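Local structure of fiber protein (Human adenovirus 14, 3F0Y) at residues 32-35 with 36-40; 46-50 with 51-55; 130-133 with 134-137; 184-187 with 188-192. The protein forms the trimeric knob of the viral fiber, the part that engages host-cell receptors and probably recognises CD46, as some other species B adenovirus knobs do. All blocks are in the same frame, centred on the assembly; numbering follows the deposited sequence.

Contact 1 of 4, residues 32-35 with 36-40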
loop_
_atom_site.group_PDB
_atom_site.type_symbol
_atom_site.label_atom_id
_atom_site.label_comp_id
_atom_site.label_asym_id
_atom_site.label_seq_id
_atom_site.Cartn_x
_atom_site.Cartn_y
_atom_site.Cartn_z
ATOM N N ASP A 32 -11.290 23.088 -13.842
ATOM C CA ASP A 32 -11.042 23.975 -14.979
ATOM C C ASP A 32 -11.883 25.248 -14.854
ATOM O O ASP A 32 -11.419 26.344 -15.184
ATOM C CB ASP A 32 -11.353 23.257 -16.301
ATOM C CG ASP A 32 -10.572 23.825 -17.482
ATOM O OD1 ASP A 32 -10.369 25.056 -17.545
ATOM O OD2 ASP A 32 -10.163 23.031 -18.358
ATOM N N SER A 33 -13.109 25.098 -14.358
ATOM C CA SER A 33 -14.022 26.230 -14.170
ATOM C C SER A 33 -13.537 27.242 -13.126
ATOM O O SER A 33 -13.957 28.398 -13.148
ATOM C CB SER A 33 -15.415 25.728 -13.779
ATOM O OG SER A 33 -15.391 25.082 -12.518
ATOM N N SER A 34 -12.666 26.808 -12.215
ATOM C CA SER A 34 -12.127 27.690 -11.180
ATOM C C SER A 34 -11.171 28.726 -11.764
ATOM O O SER A 34 -10.489 28.464 -12.757
ATOM C CB SER A 34 -11.408 26.877 -10.102
ATOM O OG SER A 34 -12.308 26.011 -9.440
ATOM N N GLU A 35 -11.136 29.902 -11.145
ATOM C CA GLU A 35 -10.225 30.977 -11.549
ATOM C C GLU A 35 -9.179 31.292 -10.475
ATOM O O GLU A 35 -8.349 32.186 -10.648
ATOM C CB GLU A 35 -11.030 32.225 -11.907
ATOM C CG GLU A 35 -11.842 32.048 -13.180
ATOM C CD GLU A 35 -12.889 33.121 -13.374
ATOM O OE1 GLU A 35 -12.651 34.282 -12.982
ATOM O OE2 GLU A 35 -13.956 32.794 -13.930
ATOM N N SER A 36 -9.230 30.551 -9.370
ATOM C CA SER A 36 -8.212 30.603 -8.326
ATOM C C SER A 36 -8.165 29.227 -7.664
ATOM O O SER A 36 -8.898 28.322 -8.068
ATOM C CB SER A 36 -8.543 31.695 -7.307
ATOM O OG SER A 36 -9.779 31.441 -6.666
ATOM N N ASN A 37 -7.306 29.065 -6.659
ATOM C CA ASN A 37 -7.186 27.786 -5.958
ATOM C C ASN A 37 -8.509 27.400 -5.310
ATOM O O ASN A 37 -9.131 28.213 -4.624
ATOM C CB ASN A 37 -6.081 27.836 -4.897
ATOM C CG ASN A 37 -4.694 27.965 -5.500
ATOM O OD1 ASN A 37 -4.524 27.935 -6.719
ATOM N ND2 ASN A 37 -3.690 28.115 -4.643
ATOM N N ASP A 38 -8.931 26.157 -5.538
ATOM C CA ASP A 38 -10.236 25.679 -5.073
ATOM C C ASP A 38 -10.155 24.546 -4.043
ATOM O O ASP A 38 -11.182 24.102 -3.532
ATOM C CB ASP A 38 -11.108 25.255 -6.267
ATOM C CG ASP A 38 -10.418 24.256 -7.188
ATOM O OD1 ASP A 38 -9.399 23.653 -6.786
ATOM O OD2 ASP A 38 -10.896 24.078 -8.325
ATOM N N CYS A 39 -8.944 24.082 -3.735
ATOM C CA CYS A 39 -8.769 22.994 -2.774
ATOM C C CYS A 39 -7.346 22.919 -2.234
ATOM O O CYS A 39 -6.434 23.580 -2.737
ATOM C CB CYS A 39 -9.135 21.651 -3.416
ATOM S SG CYS A 39 -7.995 21.118 -4.707
ATOM N N LYS A 40 -7.174 22.108 -1.196
ATOM C CA LYS A 40 -5.856 21.786 -0.666
ATOM C C LYS A 40 -5.460 20.400 -1.165
ATOM O O LYS A 40 -6.116 19.411 -0.837
ATOM C CB LYS A 40 -5.871 21.788 0.862
ATOM C CG LYS A 40 -6.389 23.066 1.494
ATOM C CD LYS A 40 -6.518 22.905 2.999
ATOM C CE LYS A 40 -7.227 24.090 3.632
ATOM N NZ LYS A 40 -7.195 24.015 5.117
#
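S34 and D38 meet side chain to side chain across a short loop that leads into a classic beta bulge at the start of strand 39-48. The hydroxyl of S34 donates to one carboxylate oxygen of D38. The bond from S34 OG to D38 OD2 is 2.6 Å long, which is short. The oxygen is met on its anti side, and the hydroxyl lies 22° out of the carboxylate plane. S34 CB, which carries the hydroxyl, packs against the S36 backbone, with S34 CB 3.5 Å from S36 O. E35 and S36 form the outer bend of the loop. Both residues are exposed, and neither side chain takes part in the bond.

The D38 carboxylate is turned inward by its first torsion (chi1 53°), which sets CG between the backbone N and the carbonyl carbon. From there both oxygens have work to do. OD1 accepts from the backbone N of M30, and OD2 accepts from the backbone N of M31 as well as from S34. The buried carboxylate is therefore held by two amides and one hydroxyl. This set of donors would be expected to stabilise the ionised form.

The next shell fixes the backbone of D38. D38 and C39 both face C28, which defines the bulge, and D38 also makes backbone bonds to V61 and S62. N37 turns the other way, and its ND2 bonds to the carbonyl oxygen of A26. Back at the bond, D38 OD2 lies 3.4 Å from S34 CB, so the carboxylate oxygen touches both side-chain atoms of the serine.

Contact 2 of 4, residues 46-50 with 51-55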
loop_
_atom_site.group_PDB
_atom_site.type_symbol
_atom_site.label_atom_id
_atom_site.label_comp_id
_atom_site.label_asym_id
_atom_site.label_seq_id
_atom_site.Cartn_x
_atom_site.Cartn_y
_atom_site.Cartn_z
ATOM N N VAL A 46 7.776 10.131 -0.334
ATOM C CA VAL A 46 8.846 9.640 0.527
ATOM C C VAL A 46 9.749 8.679 -0.236
ATOM O O VAL A 46 9.271 7.746 -0.881
ATOM C CB VAL A 46 8.292 8.934 1.772
ATOM C CG1 VAL A 46 9.434 8.450 2.659
ATOM C CG2 VAL A 46 7.371 9.870 2.542
ATOM N N LYS A 47 11.055 8.917 -0.153
ATOM C CA LYS A 47 12.044 8.033 -0.764
ATOM C C LYS A 47 12.150 6.740 0.028
ATOM O O LYS A 47 12.499 6.758 1.208
ATOM C CB LYS A 47 13.410 8.714 -0.830
ATOM C CG LYS A 47 13.511 9.735 -1.941
ATOM C CD LYS A 47 14.783 10.544 -1.839
ATOM C CE LYS A 47 15.011 11.326 -3.106
ATOM N NZ LYS A 47 16.145 12.278 -2.984
ATOM N N THR A 48 11.841 5.625 -0.629
ATOM C CA THR A 48 11.858 4.308 0.001
ATOM C C THR A 48 12.614 3.322 -0.888
ATOM O O THR A 48 12.019 2.617 -1.707
ATOM C CB THR A 48 10.424 3.800 0.263
ATOM O OG1 THR A 48 9.689 3.772 -0.964
ATOM C CG2 THR A 48 9.707 4.710 1.248
ATOM N N GLY A 49 13.935 3.286 -0.721
ATOM C CA GLY A 49 14.801 2.468 -1.564
ATOM C C GLY A 49 14.740 2.924 -3.010
ATOM O O GLY A 49 14.862 4.113 -3.295
ATOM N N ALA A 50 14.522 1.981 -3.921
ATOM C CA ALA A 50 14.398 2.291 -5.347
ATOM C C ALA A 50 13.053 2.929 -5.701
ATOM O O ALA A 50 12.858 3.372 -6.833
ATOM C CB ALA A 50 14.602 1.032 -6.172
ATOM N N LEU A 51 12.130 2.967 -4.741
ATOM C CA LEU A 51 10.779 3.461 -4.978
ATOM C C LEU A 51 10.520 4.787 -4.282
ATOM O O LEU A 51 11.245 5.181 -3.371
ATOM C CB LEU A 51 9.755 2.447 -4.462
ATOM C CG LEU A 51 9.885 1.007 -4.956
ATOM C CD1 LEU A 51 8.798 0.153 -4.334
ATOM C CD2 LEU A 51 9.817 0.952 -6.470
ATOM N N VAL A 52 9.467 5.463 -4.731
ATOM C CA VAL A 52 8.883 6.580 -4.006
ATOM C C VAL A 52 7.544 6.102 -3.467
ATOM O O VAL A 52 6.759 5.504 -4.202
ATOM C CB VAL A 52 8.664 7.810 -4.916
ATOM C CG1 VAL A 52 7.597 8.738 -4.340
ATOM C CG2 VAL A 52 9.972 8.560 -5.118
ATOM N N THR A 53 7.307 6.335 -2.182
ATOM C CA THR A 53 5.986 6.150 -1.591
ATOM C C THR A 53 5.222 7.463 -1.758
ATOM O O THR A 53 5.573 8.469 -1.145
ATOM C CB THR A 53 6.082 5.803 -0.092
ATOM O OG1 THR A 53 6.906 4.645 0.085
ATOM C CG2 THR A 53 4.704 5.540 0.492
ATOM N N ALA A 54 4.192 7.450 -2.601
ATOM C CA ALA A 54 3.384 8.640 -2.866
ATOM C C ALA A 54 2.068 8.536 -2.108
ATOM O O ALA A 54 1.365 7.537 -2.213
ATOM C CB ALA A 54 3.131 8.788 -4.357
ATOM N N PHE A 55 1.746 9.589 -1.363
ATOM C CA PHE A 55 0.643 9.605 -0.410
ATOM C C PHE A 55 -0.163 10.872 -0.688
ATOM O O PHE A 55 0.326 11.979 -0.455
ATOM C CB PHE A 55 1.246 9.611 0.999
ATOM C CG PHE A 55 0.250 9.730 2.120
ATOM C CD1 PHE A 55 -0.309 8.595 2.693
ATOM C CD2 PHE A 55 -0.072 10.974 2.653
ATOM C CE1 PHE A 55 -1.200 8.697 3.753
ATOM C CE2 PHE A 55 -0.966 11.083 3.711
ATOM C CZ PHE A 55 -1.526 9.945 4.263
#
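L51 O is approached by two groups of T48. T48 N donates to L51 O at 2.8 Å. T48 OG1 lies 3.2 Å from L51 O, a weak bond at most, because its one proton may go elsewhere. The other candidate is T53: T48 OG1 and T53 OG1 are 3.1 Å apart and hydrogen-bonded, and either could donate. The two threonine side chains cross at about a right angle. T48 OG1 sits between its backbone N and carbonyl carbon (chi1 57°), which carries it over the partner strand.

The backbone ladder continues with V46 and T53, which bond both ways. The bond from T53 N to V46 O is 2.7 Å long and in the carbonyl plane. K47 and V52 form the non-hydrogen-bonded pair between, and K47 NZ goes to S117 OG and N114 O.

V46, T48, L51 and T53 share one face of the sheet. There T48 packs on T48 of the second subunit, and L51 on F55 of the third. L51 N closes the turn by donating to T48 O at 3.1 Å. The arrangement is a beta hairpin at the trimer interface, with a two-residue loop, G49 and A50, forming a type II' turn.

Contact 3 of 4, residues 130-133 with 134-137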
loop_
_atom_site.group_PDB
_atom_site.type_symbol
_atom_site.label_atom_id
_atom_site.label_comp_id
_atom_site.label_asym_id
_atom_site.label_seq_id
_atom_site.Cartn_x
_atom_site.Cartn_y
_atom_site.Cartn_z
ATOM N N ASN A 130 4.455 4.492 -27.454
ATOM C CA ASN A 130 3.188 3.781 -27.622
ATOM C C ASN A 130 3.264 2.314 -27.199
ATOM O O ASN A 130 2.314 1.782 -26.627
ATOM C CB ASN A 130 2.710 3.874 -29.078
ATOM C CG ASN A 130 2.295 5.285 -29.477
ATOM O OD1 ASN A 130 2.100 6.160 -28.630
ATOM N ND2 ASN A 130 2.147 5.505 -30.777
ATOM N N SER A 131 4.397 1.669 -27.473
ATOM C CA SER A 131 4.570 0.250 -27.151
ATOM C C SER A 131 4.608 -0.015 -25.644
ATOM O O SER A 131 4.259 -1.109 -25.201
ATOM C CB SER A 131 5.835 -0.307 -27.812
ATOM O OG SER A 131 7.006 0.191 -27.192
ATOM N N ARG A 132 5.023 0.982 -24.865
ATOM C CA ARG A 132 5.122 0.849 -23.408
ATOM C C ARG A 132 4.125 1.731 -22.655
ATOM O O ARG A 132 4.238 1.904 -21.441
ATOM C CB ARG A 132 6.538 1.193 -22.956
ATOM C CG ARG A 132 7.624 0.341 -23.591
ATOM C CD ARG A 132 8.980 0.723 -23.041
ATOM N NE ARG A 132 9.009 0.603 -21.585
ATOM C CZ ARG A 132 9.878 1.214 -20.783
ATOM N NH1 ARG A 132 10.824 2.007 -21.276
ATOM N NH2 ARG A 132 9.794 1.025 -19.471
ATOM N N GLU A 133 3.143 2.272 -23.372
ATOM C CA GLU A 133 2.176 3.215 -22.804
ATOM C C GLU A 133 1.426 2.686 -21.573
ATOM O O GLU A 133 1.104 3.458 -20.669
ATOM C CB GLU A 133 1.177 3.637 -23.884
ATOM C CG GLU A 133 0.117 4.623 -23.421
ATOM C CD GLU A 133 -0.618 5.283 -24.573
ATOM O OE1 GLU A 133 -0.543 4.768 -25.712
ATOM O OE2 GLU A 133 -1.275 6.321 -24.334
ATOM N N LYS A 134 1.152 1.382 -21.541
ATOM C CA LYS A 134 0.420 0.766 -20.428
ATOM C C LYS A 134 1.185 0.836 -19.107
ATOM O O LYS A 134 0.578 0.852 -18.038
ATOM C CB LYS A 134 0.097 -0.702 -20.727
ATOM C CG LYS A 134 -0.841 -0.933 -21.903
ATOM C CD LYS A 134 -0.984 -2.426 -22.178
ATOM C CE LYS A 134 -1.642 -2.720 -23.516
ATOM N NZ LYS A 134 -3.066 -3.121 -23.392
ATOM N N GLU A 135 2.513 0.873 -19.187
ATOM C CA GLU A 135 3.366 0.876 -17.996
ATOM C C GLU A 135 3.302 2.194 -17.219
ATOM O O GLU A 135 3.703 2.252 -16.057
ATOM C CB GLU A 135 4.813 0.561 -18.386
ATOM C CG GLU A 135 4.985 -0.825 -18.999
ATOM C CD GLU A 135 6.375 -1.056 -19.553
ATOM O OE1 GLU A 135 7.353 -0.793 -18.828
ATOM O OE2 GLU A 135 6.489 -1.513 -20.708
ATOM N N ASN A 136 2.787 3.241 -17.861
ATOM C CA ASN A 136 2.664 4.559 -17.240
ATOM C C ASN A 136 1.491 4.690 -16.266
ATOM O O ASN A 136 1.376 5.706 -15.581
ATOM C CB ASN A 136 2.539 5.633 -18.327
ATOM C CG ASN A 136 3.783 5.743 -19.181
ATOM O OD1 ASN A 136 3.875 5.138 -20.247
ATOM N ND2 ASN A 136 4.759 6.507 -18.708
ATOM N N TYR A 137 0.636 3.669 -16.193
ATOM C CA TYR A 137 -0.607 3.754 -15.432
ATOM C C TYR A 137 -0.575 3.003 -14.100
ATOM O O TYR A 137 -0.111 1.864 -14.016
ATOM C CB TYR A 137 -1.777 3.241 -16.271
ATOM C CG TYR A 137 -2.065 4.085 -17.488
ATOM C CD1 TYR A 137 -1.566 3.731 -18.738
ATOM C CD2 TYR A 137 -2.842 5.238 -17.393
ATOM C CE1 TYR A 137 -1.831 4.502 -19.863
ATOM C CE2 TYR A 137 -3.112 6.017 -18.515
ATOM C CZ TYR A 137 -2.603 5.641 -19.746
ATOM O OH TYR A 137 -2.860 6.404 -20.865
HETATM O O HOH W 1 2.313 -1.038 -23.036
HETATM O O HOH W 2 4.687 -2.554 -22.459
#
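This is a local contact around a short 3-10 segment (133-136), in the loop that runs into strand 137-145, and a salt bridge spans it. R132 and E135 are its charged pair. R132 NH2 donates to E135 OE1 at 3.1 Å, nearly straight at 164°. The carboxylate oxygen lies in the guanidinium plane, at its edge, while NH2 comes from above the carboxylate plane. The two planar groups are turned 46° apart. R132 NE adds a weak bond of 3.4 Å to E135 OE2. The arginine chain bends at chi3 (57°), which brings NE and NH2 round to the glutamate. NH2 also donates to the carbonyl oxygen of T123.

The backbone runs alongside. E135 N bonds to R132 O at 3.0 Å, and N136 N bonds to E133 O at 3.3 Å. E133 O also touches the Y137 ring, 3.2 Å from Y137 CE1. One water joins S131 O to K134 N. A second water joins S131 O to E135 OE2 and is 2.7 Å from that carboxylate oxygen.

N136 ND2 secures the turn to the carbonyl oxygens of L160 and P126. K134 reaches the third subunit, where NZ bonds to T145 O and T192 OG1. E135 is buried, with I59 of that subunit packed on it. Its charge is met by the guanidinium and a water, which would be expected to keep the carboxylate ionised beside the interface.

Contact 4 of 4, residues 184-187 with 188-192. With GOL (glycerol), chain K.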
loop_
_atom_site.group_PDB
_atom_site.type_symbol
_atom_site.label_atom_id
_atom_site.label_comp_id
_atom_site.label_asym_id
_atom_site.label_seq_id
_atom_site.Cartn_x
_atom_site.Cartn_y
_atom_site.Cartn_z
ATOM N N ALA A 184 -25.434 9.816 -5.759
ATOM C CA ALA A 184 -24.322 10.699 -5.410
ATOM C C ALA A 184 -23.935 10.525 -3.937
ATOM O O ALA A 184 -24.764 10.111 -3.127
ATOM C CB ALA A 184 -24.689 12.148 -5.687
ATOM N N PRO A 185 -22.667 10.820 -3.592
ATOM C CA PRO A 185 -22.213 10.830 -2.196
ATOM C C PRO A 185 -23.115 11.637 -1.256
ATOM O O PRO A 185 -23.388 11.199 -0.136
ATOM C CB PRO A 185 -20.832 11.490 -2.274
ATOM C CG PRO A 185 -20.375 11.311 -3.661
ATOM C CD PRO A 185 -21.574 11.120 -4.536
ATOM N N GLU A 186 -23.566 12.804 -1.716
ATOM C CA GLU A 186 -24.345 13.725 -0.887
ATOM C C GLU A 186 -25.513 14.336 -1.649
ATOM O O GLU A 186 -25.591 14.247 -2.875
ATOM C CB GLU A 186 -23.453 14.868 -0.386
ATOM C CG GLU A 186 -22.261 14.444 0.464
ATOM C CD GLU A 186 -22.641 13.974 1.857
ATOM O OE1 GLU A 186 -23.837 14.010 2.219
ATOM O OE2 GLU A 186 -21.728 13.570 2.605
ATOM N N GLY A 187 -26.423 14.952 -0.899
ATOM C CA GLY A 187 -27.451 15.818 -1.467
ATOM C C GLY A 187 -27.008 17.261 -1.334
ATOM O O GLY A 187 -26.037 17.557 -0.627
ATOM N N GLN A 188 -27.716 18.163 -2.008
ATOM C CA GLN A 188 -27.401 19.591 -1.954
ATOM C C GLN A 188 -27.352 20.117 -0.518
ATOM O O GLN A 188 -26.509 20.953 -0.188
ATOM C CB GLN A 188 -28.420 20.398 -2.764
ATOM C CG GLN A 188 -28.249 20.273 -4.268
ATOM C CD GLN A 188 -29.351 20.967 -5.048
ATOM O OE1 GLN A 188 -29.082 21.749 -5.960
ATOM N NE2 GLN A 188 -30.599 20.685 -4.691
ATOM N N THR A 189 -28.251 19.617 0.327
ATOM C CA THR A 189 -28.368 20.081 1.707
ATOM C C THR A 189 -27.422 19.362 2.678
ATOM O O THR A 189 -27.187 19.857 3.782
ATOM C CB THR A 189 -29.821 19.935 2.217
ATOM O OG1 THR A 189 -30.226 18.564 2.141
ATOM C CG2 THR A 189 -30.770 20.786 1.383
ATOM N N SER A 190 -26.883 18.210 2.273
ATOM C CA SER A 190 -25.999 17.412 3.136
ATOM C C SER A 190 -24.506 17.584 2.818
ATOM O O SER A 190 -23.658 17.247 3.644
ATOM C CB SER A 190 -26.376 15.927 3.062
ATOM O OG SER A 190 -26.154 15.392 1.769
ATOM N N ALA A 191 -24.186 18.097 1.631
ATOM C CA ALA A 191 -22.793 18.325 1.247
ATOM C C ALA A 191 -22.136 19.352 2.171
ATOM O O ALA A 191 -22.768 20.330 2.570
ATOM C CB ALA A 191 -22.704 18.789 -0.202
ATOM N N THR A 192 -20.875 19.108 2.517
ATOM C CA THR A 192 -20.093 20.038 3.327
ATOM C C THR A 192 -18.731 20.269 2.678
ATOM O O THR A 192 -18.540 21.258 1.969
ATOM C CB THR A 192 -19.918 19.527 4.774
ATOM O OG1 THR A 192 -19.359 18.207 4.757
ATOM C CG2 THR A 192 -21.253 19.499 5.495
HETATM C C1 GOL K . -29.373 16.137 -6.773
HETATM O O1 GOL K . -30.304 17.193 -6.883
HETATM C C2 GOL K . -29.219 15.722 -5.313
HETATM O O2 GOL K . -29.090 16.868 -4.500
HETATM C C3 GOL K . -27.992 14.825 -5.145
HETATM O O3 GOL K . -28.265 13.737 -4.286
HETATM O O HOH W 3 -20.890 15.937 4.544
#
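E186 CB lies 3.5 Å from S190 OG and also packs on the A191 methyl. Next along the chain, CG lies beside A191 CA. The chain then bends at chi2 (-72°) and turns the carboxylate back toward S190. OE1 accepts from the serine hydroxyl, with S190 OG 2.7 Å from E186 OE1. The hydroxyl meets this oxygen on the anti side, 18° out of the carboxylate plane. OE2 takes a water, which also donates to S190 O and accepts from T192 OG1. OE2 also bonds to the hydroxyl of Y144 and the backbone N of S147. K134 of the second subunit lies at a long, weak ion-pair distance.

S190 OG works in both directions. It donates to the glutamate and accepts from G187 N, with S190 OG 2.7 Å from G187 N, so two bonds fix the rotation of the hydroxyl. The carbonyl of G187 is shared as well. A191 N reaches G187 O at 3.0 Å, almost straight on to the carbonyl. S190 N reaches G187 O at 3.1 Å from above the carbonyl plane.

A glycerol, probably a crystallisation additive, bridges E186 and Q188. Its O3 donates to E186 O, and its O2 accepts from Q188 N at 3.1 Å. T69 makes a backbone bond to E186, and A191 packs on T69 and T70. The bond from S190 N to G187 O closes a type I beta turn over 187-190, and A191 N adds an i to i+4 bond, in the surface loop between strands 171-180 and 199-204 of the knob.

Overall arrangement
The four contacts come in series along the chain, all within the knob domain. Contacts 1 and 2 share strand 39-48 and one antiparallel sheet. Their centres are about 28 Å apart, on opposite sides of the chain's centre. Contact 3 leads into strand 137-145, an outermost strand of the other four-stranded sheet. Contact 4 lies in the loop after strand 171-180 of that sheet, with its centre about 37 Å from that of contact 3. Across the trimer these two come together: K134 of one subunit bonds to T192 of another. Contact 2 touches both neighbouring subunits. Contact 1 touches neither. Three of the four sites thus contribute to trimer assembly.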